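Local coordinates for protein GH59 galactosidase (Clostridium cellulolyticum, PDB 2V4V) that binds plant cell-wall sugars such as xylose through this family 6 carbohydrate-binding module, part of a larger enzyme that probably hydrolyses polysaccharides, at residues R6-S11 / N121-T126; Q19-S24 / D88-T93; D37-N42 / V108-K113. All coordinates share one frame; numbering follows the deposited sequence.

Interaction 1. Residues R6-S11 / N121-T126; sequences RIEAES and NLNWFT. With NA (sodium ion), chain C; XYP (beta-D-xylopyranose), chain B.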
# COMPACT_ATOMS: atom_id res chain seq x y z
N ARG A 6 -4.13 -3.04 11.46
CA ARG A 6 -3.30 -3.69 10.48
C ARG A 6 -4.20 -4.20 9.36
O ARG A 6 -5.08 -5.06 9.59
CB ARG A 6 -2.55 -4.84 11.12
CG ARG A 6 -1.80 -5.70 10.14
CD ARG A 6 -1.01 -6.63 10.95
NE ARG A 6 -0.51 -7.75 10.20
CZ ARG A 6 0.67 -8.32 10.41
NH1 ARG A 6 1.49 -7.84 11.37
NH2 ARG A 6 1.02 -9.36 9.66
N ILE A 7 -4.00 -3.67 8.16
CA ILE A 7 -4.84 -4.05 7.02
C ILE A 7 -4.00 -4.94 6.10
O ILE A 7 -2.96 -4.52 5.57
CB ILE A 7 -5.33 -2.79 6.28
CG1 ILE A 7 -6.15 -1.90 7.23
CG2 ILE A 7 -6.10 -3.15 5.00
CD1 ILE A 7 -6.46 -0.50 6.64
N GLU A 8 -4.42 -6.20 5.99
CA GLU A 8 -3.65 -7.12 5.15
C GLU A 8 -3.85 -6.73 3.69
O GLU A 8 -5.00 -6.47 3.26
CB GLU A 8 -4.12 -8.53 5.37
CG GLU A 8 -3.77 -9.00 6.78
CD GLU A 8 -2.25 -9.16 7.03
OE1 GLU A 8 -1.45 -9.25 6.09
OE2 GLU A 8 -1.83 -9.27 8.22
N ALA A 9 -2.78 -6.74 2.90
CA ALA A 9 -2.89 -6.19 1.55
C ALA A 9 -3.91 -7.00 0.73
O ALA A 9 -4.58 -6.44 -0.17
CB ALA A 9 -1.52 -6.22 0.86
N GLU A 10 -3.96 -8.31 1.01
CA GLU A 10 -4.83 -9.21 0.19
C GLU A 10 -6.33 -9.07 0.52
O GLU A 10 -7.19 -9.72 -0.13
CB GLU A 10 -4.43 -10.69 0.37
CG GLU A 10 -4.72 -11.26 1.73
CD GLU A 10 -3.68 -10.97 2.79
OE1 GLU A 10 -2.73 -10.17 2.57
OE2 GLU A 10 -3.82 -11.63 3.87
N SER A 11 -6.63 -8.25 1.53
CA SER A 11 -8.02 -8.03 1.98
C SER A 11 -8.71 -6.90 1.18
O SER A 11 -9.76 -6.39 1.60
CB SER A 11 -8.06 -7.73 3.48
OG SER A 11 -7.71 -6.39 3.75
N ASN A 121 6.40 -6.14 -3.53
CA ASN A 121 5.29 -6.96 -2.98
C ASN A 121 4.83 -6.27 -1.68
O ASN A 121 5.68 -5.72 -0.93
CB ASN A 121 5.78 -8.38 -2.64
CG ASN A 121 6.14 -9.19 -3.85
OD1 ASN A 121 6.90 -10.20 -3.77
ND2 ASN A 121 5.64 -8.76 -4.99
N LEU A 122 3.52 -6.34 -1.40
CA LEU A 122 2.96 -5.64 -0.22
C LEU A 122 2.29 -6.69 0.64
O LEU A 122 1.39 -7.37 0.17
CB LEU A 122 1.95 -4.56 -0.66
CG LEU A 122 1.16 -3.83 0.42
CD1 LEU A 122 2.10 -2.93 1.29
CD2 LEU A 122 0.14 -2.95 -0.29
N ASN A 123 2.74 -6.81 1.89
CA ASN A 123 2.18 -7.79 2.80
C ASN A 123 0.97 -7.21 3.57
O ASN A 123 -0.15 -7.73 3.52
CB ASN A 123 3.30 -8.25 3.76
CG ASN A 123 2.85 -9.28 4.78
OD1 ASN A 123 1.67 -9.69 4.81
ND2 ASN A 123 3.79 -9.71 5.63
N TRP A 124 1.18 -6.07 4.22
CA TRP A 124 0.13 -5.39 4.98
C TRP A 124 0.52 -3.91 5.11
O TRP A 124 1.62 -3.54 4.76
CB TRP A 124 -0.10 -6.05 6.36
CG TRP A 124 1.09 -6.14 7.24
CD1 TRP A 124 1.93 -7.21 7.38
CD2 TRP A 124 1.62 -5.11 8.10
NE1 TRP A 124 2.93 -6.94 8.27
CE2 TRP A 124 2.75 -5.66 8.75
CE3 TRP A 124 1.20 -3.81 8.45
CZ2 TRP A 124 3.52 -4.93 9.67
CZ3 TRP A 124 1.97 -3.08 9.34
CH2 TRP A 124 3.10 -3.66 9.96
N PHE A 125 -0.42 -3.07 5.55
CA PHE A 125 -0.05 -1.69 5.82
C PHE A 125 -0.93 -1.20 6.96
O PHE A 125 -1.92 -1.85 7.36
CB PHE A 125 -0.28 -0.83 4.57
CG PHE A 125 -1.70 -0.87 4.08
CD1 PHE A 125 -2.55 0.17 4.42
CD2 PHE A 125 -2.17 -1.90 3.27
CE1 PHE A 125 -3.86 0.18 3.99
CE2 PHE A 125 -3.49 -1.90 2.85
CZ PHE A 125 -4.31 -0.87 3.19
N THR A 126 -0.58 -0.03 7.45
CA THR A 126 -1.42 0.62 8.48
C THR A 126 -1.17 2.12 8.48
O THR A 126 -0.14 2.59 7.93
CB THR A 126 -1.11 0.06 9.91
OG1 THR A 126 -2.11 0.51 10.86
CG2 THR A 126 0.32 0.46 10.35
NA NA C . -0.59 -10.04 3.96
O1 XYP B . 8.04 -13.96 -10.10
C1 XYP B . 7.23 -12.93 -9.56
C2 XYP B . 7.27 -13.12 -8.05
C3 XYP B . 6.46 -12.03 -7.37
C4 XYP B . 6.86 -10.66 -7.91
C5 XYP B . 6.87 -10.66 -9.44
O2 XYP B . 6.68 -14.34 -7.64
O3 XYP B . 6.64 -12.08 -5.96
O4 XYP B . 5.96 -9.66 -7.48
O5 XYP B . 7.72 -11.69 -9.90
O HOH W 1 -1.53 -12.05 5.06

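Interaction 2. Residues Q19-S24 / D88-T93; sequences QTETCS and DWQTYT. With XYP (beta-D-xylopyranose), chain B.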
# COMPACT_ATOMS: atom_id res chain seq x y z
N GLN A 19 -1.76 -9.76 -8.36
CA GLN A 19 -2.15 -11.12 -7.97
C GLN A 19 -1.64 -11.38 -6.57
O GLN A 19 -0.55 -10.90 -6.24
CB GLN A 19 -1.57 -12.16 -8.91
CG GLN A 19 -1.83 -11.87 -10.36
CD GLN A 19 -1.03 -12.78 -11.28
OE1 GLN A 19 -0.86 -13.99 -10.97
NE2 GLN A 19 -0.53 -12.21 -12.40
N THR A 20 -2.45 -12.08 -5.76
CA THR A 20 -2.02 -12.47 -4.43
C THR A 20 -1.23 -13.78 -4.52
O THR A 20 -1.51 -14.65 -5.37
CB THR A 20 -3.22 -12.70 -3.49
OG1 THR A 20 -4.17 -13.56 -4.13
CG2 THR A 20 -3.86 -11.33 -3.19
N GLU A 21 -0.29 -13.92 -3.59
CA GLU A 21 0.61 -15.08 -3.55
C GLU A 21 1.06 -15.36 -2.13
O GLU A 21 0.87 -14.52 -1.22
CB GLU A 21 1.81 -14.90 -4.46
CG GLU A 21 2.60 -13.65 -4.06
CD GLU A 21 3.86 -13.42 -4.89
OE1 GLU A 21 4.27 -14.29 -5.72
OE2 GLU A 21 4.46 -12.35 -4.65
N THR A 22 1.73 -16.51 -1.94
CA THR A 22 2.19 -16.93 -0.61
C THR A 22 3.30 -16.00 -0.18
O THR A 22 4.25 -15.79 -0.93
CB THR A 22 2.77 -18.35 -0.67
OG1 THR A 22 1.81 -19.23 -1.27
CG2 THR A 22 3.12 -18.87 0.73
N CYS A 23 3.17 -15.49 1.04
CA CYS A 23 4.15 -14.57 1.61
C CYS A 23 5.09 -15.34 2.55
O CYS A 23 4.60 -16.09 3.40
CB CYS A 23 3.44 -13.48 2.38
SG CYS A 23 4.52 -12.29 3.26
N SER A 24 6.42 -15.18 2.38
CA SER A 24 7.39 -15.89 3.23
C SER A 24 7.22 -15.61 4.72
O SER A 24 7.60 -16.47 5.54
CB SER A 24 8.81 -15.44 2.86
OG SER A 24 8.99 -14.07 3.31
N ASP A 88 15.26 -9.19 -2.39
CA ASP A 88 14.56 -10.44 -2.62
C ASP A 88 13.07 -10.18 -2.58
O ASP A 88 12.62 -9.38 -1.77
CB ASP A 88 14.93 -11.44 -1.53
CG ASP A 88 14.46 -12.86 -1.86
OD1 ASP A 88 15.23 -13.56 -2.55
OD2 ASP A 88 13.36 -13.24 -1.44
N TRP A 89 12.29 -10.89 -3.42
CA TRP A 89 10.84 -10.70 -3.42
C TRP A 89 10.15 -11.10 -2.13
O TRP A 89 8.98 -10.74 -1.93
CB TRP A 89 10.18 -11.51 -4.55
CG TRP A 89 10.48 -10.94 -5.92
CD1 TRP A 89 11.14 -11.57 -6.95
CD2 TRP A 89 10.17 -9.61 -6.39
NE1 TRP A 89 11.26 -10.71 -8.04
CE2 TRP A 89 10.67 -9.50 -7.72
CE3 TRP A 89 9.54 -8.50 -5.81
CZ2 TRP A 89 10.53 -8.33 -8.48
CZ3 TRP A 89 9.37 -7.33 -6.60
CH2 TRP A 89 9.90 -7.25 -7.90
N GLN A 90 10.84 -11.86 -1.28
CA GLN A 90 10.23 -12.34 -0.03
C GLN A 90 11.05 -12.01 1.23
O GLN A 90 10.89 -12.67 2.25
CB GLN A 90 9.91 -13.85 -0.14
CG GLN A 90 8.89 -14.20 -1.23
CD GLN A 90 7.48 -13.66 -0.91
OE1 GLN A 90 7.15 -13.36 0.26
NE2 GLN A 90 6.64 -13.57 -1.94
N THR A 91 11.87 -10.95 1.16
CA THR A 91 12.52 -10.38 2.33
C THR A 91 11.94 -8.98 2.53
O THR A 91 12.11 -8.13 1.65
CB THR A 91 14.01 -10.27 2.07
OG1 THR A 91 14.57 -11.59 1.93
CG2 THR A 91 14.71 -9.48 3.20
N TYR A 92 11.19 -8.83 3.62
CA TYR A 92 10.37 -7.62 3.84
C TYR A 92 11.05 -6.62 4.76
O TYR A 92 11.89 -6.97 5.58
CB TYR A 92 8.96 -7.95 4.35
CG TYR A 92 8.16 -8.75 3.34
CD1 TYR A 92 7.15 -8.15 2.60
CD2 TYR A 92 8.48 -10.10 3.07
CE1 TYR A 92 6.42 -8.85 1.66
CE2 TYR A 92 7.76 -10.84 2.11
CZ TYR A 92 6.74 -10.19 1.38
OH TYR A 92 5.99 -10.86 0.41
N THR A 93 10.62 -5.38 4.60
CA THR A 93 11.02 -4.29 5.48
C THR A 93 9.84 -3.31 5.63
O THR A 93 8.77 -3.56 5.06
CB THR A 93 12.24 -3.59 4.92
OG1 THR A 93 12.84 -2.78 5.96
CG2 THR A 93 11.89 -2.78 3.67
O1 XYP B . 8.04 -13.96 -10.10
C1 XYP B . 7.23 -12.93 -9.56
C2 XYP B . 7.27 -13.12 -8.05
C3 XYP B . 6.46 -12.03 -7.37
C4 XYP B . 6.86 -10.66 -7.91
C5 XYP B . 6.87 -10.66 -9.44
O2 XYP B . 6.68 -14.34 -7.64
O3 XYP B . 6.64 -12.08 -5.96
O4 XYP B . 5.96 -9.66 -7.48
O5 XYP B . 7.72 -11.69 -9.90

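Interaction 3. Residues D37-N42 / V108-K113; sequences DYTVYN and VYLVFK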
# COMPACT_ATOMS: atom_id res chain seq x y z
N ASP A 37 -0.73 -0.20 -11.50
CA ASP A 37 -1.60 -1.16 -10.80
C ASP A 37 -2.09 -0.53 -9.50
O ASP A 37 -1.50 0.45 -9.04
CB ASP A 37 -0.82 -2.45 -10.49
CG ASP A 37 -0.48 -3.29 -11.75
OD1 ASP A 37 -1.06 -3.04 -12.87
OD2 ASP A 37 0.40 -4.19 -11.56
N TYR A 38 -3.17 -1.06 -8.92
CA TYR A 38 -3.59 -0.55 -7.61
C TYR A 38 -4.46 -1.54 -6.86
O TYR A 38 -4.97 -2.50 -7.44
CB TYR A 38 -4.31 0.80 -7.76
CG TYR A 38 -5.59 0.74 -8.56
CD1 TYR A 38 -6.80 0.32 -8.00
CD2 TYR A 38 -5.59 1.15 -9.89
CE1 TYR A 38 -7.99 0.30 -8.76
CE2 TYR A 38 -6.78 1.15 -10.66
CZ TYR A 38 -7.96 0.73 -10.09
OH TYR A 38 -9.10 0.74 -10.91
N THR A 39 -4.60 -1.32 -5.56
CA THR A 39 -5.57 -2.06 -4.78
C THR A 39 -6.44 -1.02 -4.06
O THR A 39 -5.99 0.12 -3.84
CB THR A 39 -4.93 -3.03 -3.72
OG1 THR A 39 -3.96 -2.33 -2.94
CG2 THR A 39 -4.28 -4.23 -4.39
N VAL A 40 -7.63 -1.46 -3.65
CA VAL A 40 -8.62 -0.56 -3.04
C VAL A 40 -9.14 -1.19 -1.73
O VAL A 40 -9.44 -2.39 -1.72
CB VAL A 40 -9.86 -0.37 -3.94
CG1 VAL A 40 -10.74 0.79 -3.35
CG2 VAL A 40 -9.49 -0.17 -5.42
N TYR A 41 -9.25 -0.40 -0.66
CA TYR A 41 -9.76 -0.84 0.61
C TYR A 41 -10.95 0.07 1.00
O TYR A 41 -10.75 1.18 1.26
CB TYR A 41 -8.61 -0.82 1.66
CG TYR A 41 -7.41 -1.58 1.14
CD1 TYR A 41 -6.51 -1.00 0.28
CD2 TYR A 41 -7.26 -2.91 1.41
CE1 TYR A 41 -5.50 -1.71 -0.26
CE2 TYR A 41 -6.23 -3.62 0.91
CZ TYR A 41 -5.37 -3.05 0.03
OH TYR A 41 -4.35 -3.79 -0.51
N ASN A 42 -12.17 -0.48 0.96
CA ASN A 42 -13.35 0.36 1.14
C ASN A 42 -13.58 0.74 2.59
O ASN A 42 -13.30 -0.03 3.52
CB ASN A 42 -14.61 -0.34 0.62
CG ASN A 42 -14.64 -0.48 -0.90
OD1 ASN A 42 -13.75 -0.02 -1.60
ND2 ASN A 42 -15.67 -1.16 -1.40
N VAL A 108 -9.75 3.67 0.30
CA VAL A 108 -8.35 4.00 0.16
C VAL A 108 -7.81 3.25 -1.07
O VAL A 108 -7.88 2.01 -1.10
CB VAL A 108 -7.55 3.62 1.42
CG1 VAL A 108 -6.07 3.66 1.14
CG2 VAL A 108 -7.87 4.58 2.58
N TYR A 109 -7.24 4.01 -2.02
CA TYR A 109 -6.57 3.41 -3.19
C TYR A 109 -5.09 3.50 -2.98
O TYR A 109 -4.56 4.60 -2.82
CB TYR A 109 -6.92 4.18 -4.48
CG TYR A 109 -8.35 3.92 -4.91
CD1 TYR A 109 -8.63 3.19 -6.07
CD2 TYR A 109 -9.43 4.42 -4.15
CE1 TYR A 109 -9.96 2.96 -6.48
CE2 TYR A 109 -10.74 4.19 -4.53
CZ TYR A 109 -11.01 3.45 -5.70
OH TYR A 109 -12.34 3.24 -6.06
N LEU A 110 -4.43 2.33 -2.99
CA LEU A 110 -2.98 2.31 -3.02
C LEU A 110 -2.56 2.09 -4.48
O LEU A 110 -2.80 1.03 -5.05
CB LEU A 110 -2.43 1.22 -2.10
CG LEU A 110 -2.88 1.27 -0.64
CD1 LEU A 110 -2.16 0.17 0.10
CD2 LEU A 110 -2.56 2.67 -0.02
N VAL A 111 -1.99 3.14 -5.09
CA VAL A 111 -1.71 3.19 -6.51
C VAL A 111 -0.20 3.09 -6.68
O VAL A 111 0.57 3.86 -6.09
CB VAL A 111 -2.26 4.47 -7.18
CG1 VAL A 111 -1.98 4.43 -8.70
CG2 VAL A 111 -3.77 4.61 -6.91
N PHE A 112 0.25 2.08 -7.42
CA PHE A 112 1.67 1.73 -7.40
C PHE A 112 2.35 2.35 -8.61
O PHE A 112 1.94 2.11 -9.75
CB PHE A 112 1.81 0.19 -7.42
CG PHE A 112 0.96 -0.48 -6.35
CD1 PHE A 112 1.07 -0.06 -5.00
CD2 PHE A 112 0.06 -1.48 -6.67
CE1 PHE A 112 0.28 -0.65 -4.00
CE2 PHE A 112 -0.72 -2.12 -5.69
CZ PHE A 112 -0.61 -1.70 -4.34
N LYS A 113 3.38 3.14 -8.35
CA LYS A 113 4.02 3.87 -9.44
C LYS A 113 5.53 3.68 -9.42
O LYS A 113 6.14 3.58 -8.36
CB LYS A 113 3.70 5.37 -9.33
CG LYS A 113 2.21 5.69 -9.41
CD LYS A 113 1.67 5.59 -10.82
CE LYS A 113 0.27 6.25 -10.98
NZ LYS A 113 0.10 7.69 -10.52

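Interaction 1. Residues R6-S11 / N121-T126
Arg6 lays its guanidinium flat on the indole of Trp124 in a cation-pi stack, with CZ of Arg6 3.5 Å from the centroid of the five-membered ring of Trp124 and the planes 19° apart. CG is anti to the backbone N (chi1 172°) and the chain runs straight on to NE, long enough to carry the charged head across the ring. Glu8 fixes the rotation of that head: NE and NH2 of Arg6, gripping side-on, both donate to OE2 of Glu8, the NE bond being 2.8 Å. Ile7 and Phe125 form an antiparallel hydrogen-bonded pair, N to O in both directions. On the face away from Arg6 and Trp124, CB of Ile7 sits over the Phe125 ring, 4.0 Å from its centroid, and its CG2 branch meets CZ; a branched aliphatic side chain suits this buried spot.

Glu8 divides its carboxylate between two tasks. While OE2 holds Arg6, OE1 of Glu8 binds the sodium ion at 2.4 Å. Asn123 chelates the same ion through its backbone O and its OD1, while its ND2 is bonded to Glu25. Ala9 N donates to Asn123 O at 2.9 Å, approaching from above the carbonyl plane, so this oxygen serves both an amide and the metal. The small methyl of Ala9 fits against strand 121-128, with CB of Ala9 3.6 Å from CG of Leu122. Glu10 adds OE1 to the sodium, and its OE2 accepts from a water that is itself a ligand; Glu28 O also coordinates the ion.

The short strand 7-8 lies at the border of a four-stranded antiparallel sheet, and strand 121-128 separates it from strand 52-59. Across the sandwich, Tyr41 of strand 38-48 meets the Phe125 ring edge-to-face and hydrogen-bonds Ala9 O.

Interaction 2. Residues Q19-S24 / D88-T93
Gln90 and Ser24 clasp two loops together beside the xylose pocket of this beta-sandwich module. Gln90 sits at the third position of a type I turn from Asp88 to Thr91, where Asp88 OD2 accepts from Gln90 N to form an Asx turn.

From this corner the Gln90 side chain reaches across to the segment 19-24. Its CB packs against Ser24 CB, 3.6 Å away. CG lies anti to the carbonyl carbon, and a bend at chi2 (-68°) swings the amide back over the chain from Thr22 to Ser24. At the tip OE1 takes two bonds, from Ser24 N at 2.9 Å and from Tyr92 OH at 2.8 Å, reaching it from opposite faces of the amide plane. NE2 points to Asp29 OD1, which it hydrogen-bonds, and only passes Thr22 O at a poor angle. Glutamine suits the place because one flat group can both accept and donate, and both its ends are used.

Cys23, small and polarisable, sets its sulfur obliquely against the Tyr92 ring, 3.6 Å from SG of Cys23 to CZ of Tyr92.

The clasp lies beside the sugar site, to which each segment gives a residue, and which Asn121 and Tyr118 also line. Trp89, on the turn, lays its indole under the xylose, whose C4 lies 3.8 Å above the ring plane and over its centre. Such a flat apolar face suits the C-H groups of a pyranose. Glu21, extended beyond CG, meets the hydroxyls instead: xylose O2 donates to its OE1 and xylose O3 is 2.6 Å from its OE2. The second half of the clasp is the hydroxyl of Ser24, whose OG donates to Gln90 O at 2.6 Å.

Interaction 3. Residues D37-N42 / V108-K113
Strands 38-42 and 108-113 run antiparallel, their axes 4.7 Å apart at closest approach and their directions 169° apart, with Thr39-Leu110 and Tyr41-Val108 as hydrogen-bonded pairs. A further backbone bond, from Phe112 N to Asp37 O at 2.9 Å, continues the pairing beyond Thr39-Leu110. On one face Val40 props the Tyr109 ring: CG1 of Val40, anti to the backbone N (chi1 -170°), stands over the ring face, 3.6 Å from its centroid, while CG2 of Val40 touches CE1 of Tyr109 at 3.3 Å. Tyr38 CD1 comes to the edge of that same ring, which thus has a methyl over its face and a second ring at its rim; beta-branched and aromatic residues favour the extended backbone of a strand. On the opposite face, CE1 of Tyr41 meets CD1 of Leu110 at 3.8 Å, the two side chains crossing at about a right angle. Thr39 OG1 donates to Tyr41 OH, which in turn bonds Ala9 O, giving these buried hydroxyls partners.

The pair lies at the middle of a five-stranded antiparallel sheet: strand 14-16 flanks strand 38-48, with Val40 against Asn14, and strand 64-70 flanks strand 105-113, with Leu110 against Ile66 and Ile68.

How the interactions relate
The three contacts sit at different depths of one beta-sandwich. Interaction 3 is the most buried, a regular backbone pairing inside the five-stranded sheet with mostly apolar and aromatic side chains; interaction 1 is partly buried and belongs to the border of the four-stranded sheet, adding a metal site and a charged stack to its backbone pairing. The two meet across the core through Tyr41, Leu110, Ile7 and Phe125. Interaction 2 lies farther out, where side chains rather than paired strands join the loops. It touches interaction 1 through Asn121 and Asn123, and both reach the xylose. Interactions 2 and 3 do not touch, their centres being about 18 Å apart. Interaction 2, with the xylose, lies toward the periphery.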